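Local coordinates for protein glutamine synthetase (PDB 5ZLI) that belongs to the glutamine synthetase family, type I beta, and assembles from twelve chains, each joining a beta-grasp domain to a larger catalytic domain, at residues Ser116-Ala121 with Asn376-Phe381; Leu122-Asp127 with Lys441-Phe446; Ala319-Ala324 with Gln452-Leu457. All coordinates share one frame; numbering follows the deposited sequence.

Contact 1: Ser116-Ala121 with Asn376-Phe381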
loop_
_atom_site.group_PDB
_atom_site.type_symbol
_atom_site.label_atom_id
_atom_site.label_comp_id
_atom_site.label_asym_id
_atom_site.label_seq_id
_atom_site.Cartn_x
_atom_site.Cartn_y
_atom_site.Cartn_z
ATOM N N SER B 116 56.825 -5.630 -13.501
ATOM C CA SER B 116 58.241 -6.000 -13.586
ATOM C C SER B 116 58.489 -6.961 -14.746
ATOM O O SER B 116 59.526 -6.892 -15.419
ATOM C CB SER B 116 58.716 -6.629 -12.279
ATOM O OG SER B 116 58.856 -5.688 -11.236
ATOM N N ILE B 117 57.578 -7.911 -14.947
ATOM C CA ILE B 117 57.652 -8.762 -16.126
ATOM C C ILE B 117 57.646 -7.919 -17.399
ATOM O O ILE B 117 58.447 -8.150 -18.308
ATOM C CB ILE B 117 56.499 -9.793 -16.117
ATOM C CG1 ILE B 117 56.670 -10.765 -14.936
ATOM C CG2 ILE B 117 56.357 -10.533 -17.482
ATOM C CD1 ILE B 117 55.546 -11.797 -14.759
ATOM N N ALA B 118 56.796 -6.886 -17.460
ATOM C CA ALA B 118 56.644 -6.120 -18.698
ATOM C C ALA B 118 57.886 -5.343 -19.060
ATOM O O ALA B 118 58.074 -5.031 -20.234
ATOM C CB ALA B 118 55.462 -5.152 -18.613
ATOM N N LYS B 119 58.717 -4.996 -18.081
ATOM C CA LYS B 119 60.003 -4.412 -18.415
ATOM C C LYS B 119 60.970 -5.507 -18.833
ATOM O O LYS B 119 61.579 -5.425 -19.901
ATOM C CB LYS B 119 60.530 -3.666 -17.211
ATOM C CG LYS B 119 59.658 -2.524 -16.846
ATOM C CD LYS B 119 60.257 -1.726 -15.730
ATOM C CE LYS B 119 59.320 -0.603 -15.364
ATOM N NZ LYS B 119 59.774 0.242 -14.241
ATOM N N LYS B 120 60.986 -6.620 -18.106
ATOM C CA LYS B 120 61.890 -7.699 -18.468
ATOM C C LYS B 120 61.561 -8.244 -19.857
ATOM O O LYS B 120 62.461 -8.703 -20.576
ATOM C CB LYS B 120 61.818 -8.768 -17.374
ATOM C CG LYS B 120 62.468 -8.286 -16.069
ATOM C CD LYS B 120 62.400 -9.280 -14.916
ATOM C CE LYS B 120 62.697 -10.696 -15.347
ATOM N NZ LYS B 120 63.970 -10.827 -16.089
ATOM N N ALA B 121 60.304 -8.125 -20.289
ATOM C CA ALA B 121 59.915 -8.601 -21.615
ATOM C C ALA B 121 60.319 -7.632 -22.706
ATOM O O ALA B 121 60.612 -8.054 -23.827
ATOM C CB ALA B 121 58.412 -8.838 -21.682
ATOM N N ASN B 376 45.518 -9.186 -17.756
ATOM C CA ASN B 376 46.457 -8.229 -17.208
ATOM C C ASN B 376 47.242 -7.651 -18.368
ATOM O O ASN B 376 47.993 -8.395 -19.025
ATOM C CB ASN B 376 47.398 -8.873 -16.192
ATOM C CG ASN B 376 48.276 -7.847 -15.448
ATOM O OD1 ASN B 376 48.825 -6.899 -16.040
ATOM N ND2 ASN B 376 48.402 -8.037 -14.143
ATOM N N PRO B 377 47.101 -6.352 -18.653
ATOM C CA PRO B 377 47.803 -5.749 -19.805
ATOM C C PRO B 377 49.319 -5.955 -19.798
ATOM O O PRO B 377 49.923 -6.132 -20.866
ATOM C CB PRO B 377 47.433 -4.261 -19.687
ATOM C CG PRO B 377 47.005 -4.089 -18.264
ATOM C CD PRO B 377 46.333 -5.364 -17.891
ATOM N N TYR B 378 49.951 -5.945 -18.627
ATOM C CA TYR B 378 51.385 -6.192 -18.576
ATOM C C TYR B 378 51.707 -7.595 -19.071
ATOM O O TYR B 378 52.450 -7.777 -20.047
ATOM C CB TYR B 378 51.889 -5.955 -17.157
ATOM C CG TYR B 378 51.611 -4.552 -16.710
ATOM C CD1 TYR B 378 52.368 -3.495 -17.203
ATOM C CD2 TYR B 378 50.602 -4.276 -15.796
ATOM C CE1 TYR B 378 52.126 -2.194 -16.814
ATOM C CE2 TYR B 378 50.363 -2.976 -15.397
ATOM C CZ TYR B 378 51.135 -1.942 -15.919
ATOM O OH TYR B 378 50.892 -0.664 -15.542
ATOM N N LEU B 379 51.089 -8.598 -18.443
ATOM C CA LEU B 379 51.332 -9.987 -18.808
ATOM C C LEU B 379 50.927 -10.229 -20.253
ATOM O O LEU B 379 51.711 -10.772 -21.034
ATOM C CB LEU B 379 50.565 -10.920 -17.852
ATOM C CG LEU B 379 50.793 -10.838 -16.314
ATOM C CD1 LEU B 379 50.116 -11.982 -15.603
ATOM C CD2 LEU B 379 52.256 -10.805 -15.898
ATOM N N ALA B 380 49.753 -9.733 -20.654
ATOM C CA ALA B 380 49.305 -9.893 -22.036
ATOM C C ALA B 380 50.340 -9.329 -23.019
ATOM O O ALA B 380 50.811 -10.037 -23.928
ATOM C CB ALA B 380 47.940 -9.226 -22.243
ATOM N N PHE B 381 50.706 -8.053 -22.861
ATOM C CA PHE B 381 51.661 -7.462 -23.794
ATOM C C PHE B 381 52.995 -8.192 -23.734
ATOM O O PHE B 381 53.546 -8.591 -24.773
ATOM C CB PHE B 381 51.849 -5.980 -23.498
ATOM C CG PHE B 381 50.616 -5.181 -23.675
ATOM C CD1 PHE B 381 49.546 -5.687 -24.390
ATOM C CD2 PHE B 381 50.509 -3.931 -23.115
ATOM C CE1 PHE B 381 48.419 -4.959 -24.550
ATOM C CE2 PHE B 381 49.371 -3.196 -23.271
ATOM C CZ PHE B 381 48.328 -3.711 -23.992
#
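Y378 meets A118 side by side, and its side chain can be followed outward from the backbone. The CB of Y378 lies 3.9 Å from A118 CB, a contact between the first carbons of two side chains. It requires the backbones to run close, and the CA atoms of A118 and Y378 are indeed 5.3 Å apart. A chi1 of -59° puts CG beside the backbone N. The ring presents its CD1 edge to the alanine: Y378 CD1 comes within 3.8 Å of A118 CB, which sits near the ring plane. Beyond CD1 the ring leads off from A118 to OH at the tip, which lies close to D243 OD1, a polar pair whose bonding is not decided. The side chain also touches P114, R115 and A242.

Helix 114-128 thus packs on the first turn of helix 377-393, both within the catalytic domain. That first turn is capped by N376, the N-cap residue. Its OD1 accepts the N-H of Y378 at 3.0 Å in an Asx turn. The bond is bent, with 137° at the hydrogen, and the donor is tilted 15° from the amide carbonyl plane. N376 is tied down in turn through ND2, which donates to the carbonyl of I34.

A second apolar touch lies beside the first. I117 CD1 and L379 CD2 are 3.6 Å apart, an end methyl of each side chain meeting the other as the two cross obliquely. F450 covers both residues, adding helix 448-466 to this layer. K119 NZ forms salt bridges with D80 and D100 of the beta-grasp region.

Contact 2: Leu122-Asp127 with Lys441-Phe446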
loop_
_atom_site.group_PDB
_atom_site.type_symbol
_atom_site.label_atom_id
_atom_site.label_comp_id
_atom_site.label_asym_id
_atom_site.label_seq_id
_atom_site.Cartn_x
_atom_site.Cartn_y
_atom_site.Cartn_z
ATOM N N LEU B 122 60.204 -6.333 -22.439
ATOM C CA LEU B 122 60.667 -5.331 -23.386
ATOM C C LEU B 122 62.176 -5.182 -23.358
ATOM O O LEU B 122 62.766 -4.753 -24.351
ATOM C CB LEU B 122 59.986 -3.988 -23.124
ATOM C CG LEU B 122 60.465 -2.774 -23.925
ATOM C CD1 LEU B 122 60.228 -2.936 -25.419
ATOM C CD2 LEU B 122 59.774 -1.520 -23.394
ATOM N N GLN B 123 62.827 -5.533 -22.257
ATOM C CA GLN B 123 64.278 -5.432 -22.274
ATOM C C GLN B 123 64.921 -6.650 -22.926
ATOM O O GLN B 123 65.984 -6.513 -23.539
ATOM C CB GLN B 123 64.795 -5.197 -20.858
ATOM C CG GLN B 123 64.883 -3.694 -20.475
ATOM C CD GLN B 123 63.544 -2.889 -20.541
ATOM O OE1 GLN B 123 62.521 -3.334 -21.077
ATOM N NE2 GLN B 123 63.575 -1.687 -19.977
ATOM N N HIS B 124 64.279 -7.826 -22.855
ATOM C CA HIS B 124 64.769 -8.992 -23.590
ATOM C C HIS B 124 64.833 -8.740 -25.088
ATOM O O HIS B 124 65.622 -9.395 -25.766
ATOM C CB HIS B 124 63.903 -10.240 -23.343
ATOM C CG HIS B 124 64.211 -11.383 -24.270
ATOM N ND1 HIS B 124 63.360 -11.781 -25.278
ATOM C CD2 HIS B 124 65.295 -12.194 -24.354
ATOM C CE1 HIS B 124 63.901 -12.791 -25.938
ATOM N NE2 HIS B 124 65.077 -13.060 -25.397
ATOM N N LEU B 125 64.021 -7.821 -25.624
ATOM C CA LEU B 125 64.077 -7.536 -27.056
ATOM C C LEU B 125 65.270 -6.646 -27.403
ATOM O O LEU B 125 66.043 -6.961 -28.317
ATOM C CB LEU B 125 62.766 -6.895 -27.532
ATOM C CG LEU B 125 62.622 -6.360 -28.977
ATOM C CD1 LEU B 125 62.835 -7.462 -30.037
ATOM C CD2 LEU B 125 61.290 -5.635 -29.191
ATOM N N LYS B 126 65.441 -5.530 -26.692
ATOM C CA LYS B 126 66.584 -4.676 -26.970
ATOM C C LYS B 126 67.898 -5.443 -26.801
ATOM O O LYS B 126 68.865 -5.171 -27.518
ATOM C CB LYS B 126 66.533 -3.428 -26.084
ATOM C CG LYS B 126 66.540 -3.737 -24.611
ATOM C CD LYS B 126 66.456 -2.494 -23.748
ATOM C CE LYS B 126 67.833 -1.889 -23.462
ATOM N NZ LYS B 126 67.832 -1.194 -22.140
ATOM N N ASP B 127 67.936 -6.436 -25.901
ATOM C CA ASP B 127 69.161 -7.203 -25.700
ATOM C C ASP B 127 69.444 -8.133 -26.856
ATOM O O ASP B 127 70.609 -8.319 -27.225
ATOM C CB ASP B 127 69.064 -8.057 -24.428
ATOM C CG ASP B 127 69.092 -7.242 -23.143
ATOM O OD1 ASP B 127 69.121 -5.993 -23.225
ATOM O OD2 ASP B 127 69.043 -7.870 -22.049
ATOM N N LYS B 441 59.902 -18.480 -21.139
ATOM C CA LYS B 441 60.948 -18.627 -20.135
ATOM C C LYS B 441 62.301 -18.146 -20.621
ATOM O O LYS B 441 63.243 -18.107 -19.821
ATOM C CB LYS B 441 61.022 -20.069 -19.650
ATOM C CG LYS B 441 59.915 -20.338 -18.674
ATOM C CD LYS B 441 60.246 -21.402 -17.662
ATOM C CE LYS B 441 59.752 -22.744 -18.134
ATOM N NZ LYS B 441 60.094 -23.835 -17.187
ATOM N N GLU B 442 62.409 -17.796 -21.898
ATOM C CA GLU B 442 63.633 -17.233 -22.434
ATOM C C GLU B 442 64.051 -16.063 -21.555
ATOM O O GLU B 442 63.230 -15.203 -21.233
ATOM C CB GLU B 442 63.367 -16.752 -23.867
ATOM C CG GLU B 442 63.205 -17.885 -24.908
ATOM C CD GLU B 442 62.475 -17.432 -26.196
ATOM O OE1 GLU B 442 62.533 -18.140 -27.236
ATOM O OE2 GLU B 442 61.809 -16.374 -26.159
ATOM N N SER B 443 65.325 -16.061 -21.139
ATOM C CA SER B 443 65.938 -14.983 -20.344
ATOM C C SER B 443 65.138 -14.676 -19.073
ATOM O O SER B 443 65.134 -13.542 -18.571
ATOM C CB SER B 443 66.169 -13.730 -21.180
ATOM O OG SER B 443 66.825 -14.075 -22.392
ATOM N N GLN B 444 64.448 -15.694 -18.545
ATOM C CA GLN B 444 63.815 -15.632 -17.230
ATOM C C GLN B 444 62.740 -14.545 -17.161
ATOM O O GLN B 444 62.428 -14.022 -16.077
ATOM C CB GLN B 444 64.877 -15.451 -16.136
ATOM C CG GLN B 444 65.900 -16.595 -16.094
ATOM C CD GLN B 444 65.256 -17.979 -15.900
ATOM O OE1 GLN B 444 64.489 -18.200 -14.951
ATOM N NE2 GLN B 444 65.568 -18.916 -16.805
ATOM N N VAL B 445 62.163 -14.208 -18.323
ATOM C CA VAL B 445 61.154 -13.149 -18.391
ATOM C C VAL B 445 59.915 -13.584 -17.618
ATOM O O VAL B 445 59.400 -12.858 -16.755
ATOM C CB VAL B 445 60.830 -12.797 -19.864
ATOM C CG1 VAL B 445 59.719 -11.741 -19.963
ATOM C CG2 VAL B 445 62.058 -12.301 -20.610
ATOM N N PHE B 446 59.459 -14.795 -17.884
ATOM C CA PHE B 446 58.413 -15.461 -17.125
ATOM C C PHE B 446 59.141 -16.577 -16.373
ATOM O O PHE B 446 59.381 -17.656 -16.910
ATOM C CB PHE B 446 57.312 -16.016 -18.064
ATOM C CG PHE B 446 56.445 -14.952 -18.727
ATOM C CD1 PHE B 446 56.978 -14.066 -19.658
ATOM C CD2 PHE B 446 55.085 -14.901 -18.487
ATOM C CE1 PHE B 446 56.196 -13.131 -20.265
ATOM C CE2 PHE B 446 54.294 -13.967 -19.112
ATOM C CZ PHE B 446 54.856 -13.082 -20.000
#
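H124 carries this contact from the side of helix 114-128, and E442, S443 and V445 receive it from the loop between helices 438-441 and 448-466. The motif is a helix packed against two overlapping tight turns of the catalytic domain. Q444 N bonds to K441 O, with E442 and S443 at the corners in type II geometry. V445 N bonds to E442 O, with S443 and Q444 both at positive phi, as in a type I' turn.

In the first shell, the imidazole is approached obliquely by all three loop residues. S443 lies nearest the CD2 atom, its CB 3.6 Å from H124 CD2. V445 packs nearer the backbone end of the side chain, its CG2 3.9 Å from H124 CB. E442 reaches toward the far part of the ring, with OE2 4.2 Å from H124 CE1 and the carboxylate plane turned 30° from that of the imidazole. H124 places CG anti to its backbone N (chi1 169°), which carries the ring out from the helix toward the turns.

No hydrogen bond joins the two segments. E442 OE2 lies 4.7 Å from H124 NE2, too far for a salt bridge, though the carboxylate could still favour a protonated imidazole. D390 brings a like charge close to E442 OE1, which may make E442 easier to protonate.

Further out, helix 377-393 backs the contact: M389 touches H124, while M386 touches both E442 and V445. The loop is anchored at its ends by backbone bonding between F446 and L440 and by the salt bridge from K441 NZ to E448 OE1.

Contact 3: Ala319-Ala324 with Gln452-Leu457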
loop_
_atom_site.group_PDB
_atom_site.type_symbol
_atom_site.label_atom_id
_atom_site.label_comp_id
_atom_site.label_asym_id
_atom_site.label_seq_id
_atom_site.Cartn_x
_atom_site.Cartn_y
_atom_site.Cartn_z
ATOM N N ALA B 319 46.476 -17.649 -25.110
ATOM C CA ALA B 319 45.143 -17.238 -24.682
ATOM C C ALA B 319 45.047 -17.138 -23.170
ATOM O O ALA B 319 44.299 -16.309 -22.663
ATOM C CB ALA B 319 44.097 -18.220 -25.203
ATOM N N ALA B 320 45.831 -17.941 -22.442
ATOM C CA ALA B 320 45.888 -17.901 -20.981
ATOM C C ALA B 320 46.329 -16.544 -20.411
ATOM O O ALA B 320 46.056 -16.255 -19.240
ATOM C CB ALA B 320 46.801 -19.018 -20.482
ATOM N N PHE B 321 47.038 -15.718 -21.171
ATOM C CA PHE B 321 47.341 -14.414 -20.614
ATOM C C PHE B 321 46.514 -13.303 -21.214
ATOM O O PHE B 321 46.289 -12.287 -20.536
ATOM C CB PHE B 321 48.814 -14.071 -20.799
ATOM C CG PHE B 321 49.736 -15.071 -20.202
ATOM C CD1 PHE B 321 50.021 -15.036 -18.856
ATOM C CD2 PHE B 321 50.350 -16.028 -20.992
ATOM C CE1 PHE B 321 50.889 -15.957 -18.287
ATOM C CE2 PHE B 321 51.224 -16.956 -20.432
ATOM C CZ PHE B 321 51.500 -16.911 -19.084
ATOM N N THR B 322 46.062 -13.478 -22.466
ATOM C CA THR B 322 45.268 -12.474 -23.164
ATOM C C THR B 322 43.778 -12.652 -22.957
ATOM O O THR B 322 43.021 -11.690 -23.145
ATOM C CB THR B 322 45.538 -12.506 -24.671
ATOM O OG1 THR B 322 45.373 -13.839 -25.156
ATOM C CG2 THR B 322 46.939 -12.036 -24.950
ATOM N N ASN B 323 43.347 -13.877 -22.628
ATOM C CA ASN B 323 41.936 -14.239 -22.410
ATOM C C ASN B 323 41.887 -15.021 -21.098
ATOM O O ASN B 323 41.678 -16.241 -21.084
ATOM C CB ASN B 323 41.408 -15.035 -23.590
ATOM C CG ASN B 323 41.526 -14.255 -24.867
ATOM O OD1 ASN B 323 42.611 -14.169 -25.457
ATOM N ND2 ASN B 323 40.420 -13.648 -25.297
ATOM N N ALA B 324 42.035 -14.277 -19.989
ATOM C CA ALA B 324 42.462 -14.831 -18.714
ATOM C C ALA B 324 41.303 -15.071 -17.751
ATOM O O ALA B 324 41.537 -15.331 -16.561
ATOM C CB ALA B 324 43.521 -13.921 -18.090
ATOM N N GLN B 452 53.739 -21.126 -12.359
ATOM C CA GLN B 452 52.990 -22.033 -11.513
ATOM C C GLN B 452 52.068 -21.241 -10.605
ATOM O O GLN B 452 50.911 -21.624 -10.405
ATOM C CB GLN B 452 53.988 -22.903 -10.746
ATOM C CG GLN B 452 54.810 -23.796 -11.692
ATOM C CD GLN B 452 53.998 -24.959 -12.277
ATOM O OE1 GLN B 452 53.293 -25.652 -11.537
ATOM N NE2 GLN B 452 54.092 -25.173 -13.591
ATOM N N ALA B 453 52.516 -20.072 -10.152
ATOM C CA ALA B 453 51.614 -19.203 -9.413
ATOM C C ALA B 453 50.449 -18.772 -10.303
ATOM O O ALA B 453 49.286 -18.930 -9.936
ATOM C CB ALA B 453 52.378 -17.986 -8.877
ATOM N N TYR B 454 50.739 -18.323 -11.519
ATOM C CA TYR B 454 49.665 -17.864 -12.380
ATOM C C TYR B 454 48.708 -18.997 -12.674
ATOM O O TYR B 454 47.501 -18.789 -12.735
ATOM C CB TYR B 454 50.237 -17.292 -13.672
ATOM C CG TYR B 454 49.206 -16.682 -14.613
ATOM C CD1 TYR B 454 48.880 -15.338 -14.511
ATOM C CD2 TYR B 454 48.593 -17.432 -15.616
ATOM C CE1 TYR B 454 47.972 -14.754 -15.357
ATOM C CE2 TYR B 454 47.664 -16.852 -16.479
ATOM C CZ TYR B 454 47.361 -15.502 -16.338
ATOM O OH TYR B 454 46.452 -14.861 -17.156
ATOM N N GLN B 455 49.232 -20.201 -12.867
ATOM C CA GLN B 455 48.383 -21.360 -13.106
ATOM C C GLN B 455 47.518 -21.649 -11.888
ATOM O O GLN B 455 46.312 -21.856 -12.004
ATOM C CB GLN B 455 49.252 -22.569 -13.470
ATOM C CG GLN B 455 48.568 -23.929 -13.272
ATOM C CD GLN B 455 48.914 -24.579 -11.932
ATOM O OE1 GLN B 455 49.889 -24.200 -11.258
ATOM N NE2 GLN B 455 48.098 -25.558 -11.532
ATOM N N SER B 456 48.127 -21.653 -10.709
ATOM C CA SER B 456 47.383 -21.886 -9.480
ATOM C C SER B 456 46.333 -20.801 -9.235
ATOM O O SER B 456 45.228 -21.090 -8.750
ATOM C CB SER B 456 48.359 -21.961 -8.307
ATOM O OG SER B 456 47.710 -21.867 -7.046
ATOM N N LEU B 457 46.647 -19.554 -9.576
ATOM C CA LEU B 457 45.710 -18.462 -9.354
ATOM C C LEU B 457 44.463 -18.612 -10.226
ATOM O O LEU B 457 43.324 -18.511 -9.747
ATOM C CB LEU B 457 46.419 -17.140 -9.655
ATOM C CG LEU B 457 45.596 -15.863 -9.612
ATOM C CD1 LEU B 457 45.482 -15.340 -8.209
ATOM C CD2 LEU B 457 46.209 -14.850 -10.500
#
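Y454 and A320 share the one hydrogen bond between these segments. The tyrosine OH donates to A320 O at 2.5 Å, a value to be read with the limits of the resolution. The donor lies in the carbonyl plane, with a C=O...donor angle of 151°, and the accepting oxygen sits at the edge of the phenol ring, in its plane. A near-trans chi1 of -176° extends the Y454 ring away from its own helix, carrying it toward the other segment.

That carbonyl belongs to the last turn of helix 315-322, which is kinked near A320 and F321 and gives way to non-helical chain at N323. Y454 of helix 448-466 thus binds a carbonyl of the last turn of a helix inside the catalytic domain.

The aromatic contact is oblique: the F321 and Y454 rings have centroids 4.8 Å apart and planes at 35°. F321 CE1 stands 3.7 Å above the Y454 ring, over its centre, while F321 CD1 lies 3.7 Å from Y454 CZ. F446 meets F321 edge-to-face.

Among van der Waals contacts, A324 CB lies beside the Y454 hydroxyl oxygen, and L379 and I34 also pack on Y454.

Contacts 1 and 3 are buried in the core, whereas contact 2 lies farther out and is only partly buried. Contacts 1 and 2 use successive turns of helix 114-128, and their centres are about 10 Å apart. Chemistry changes along that helix: aliphatic groups and the edge of a tyrosine ring in contact 1, then an imidazole among a serine, a carboxylate and a valine methyl in contact 2. Contact 3 alone has a hydrogen bond between its segments, made where a helix ends. It adjoins contact 1 through L379 CD1, which is 3.5 Å from Y454 CE1, and contact 2 through the F321 and F446 rings. Taken two at a time, the contacts cross along the chain, their segments alternating.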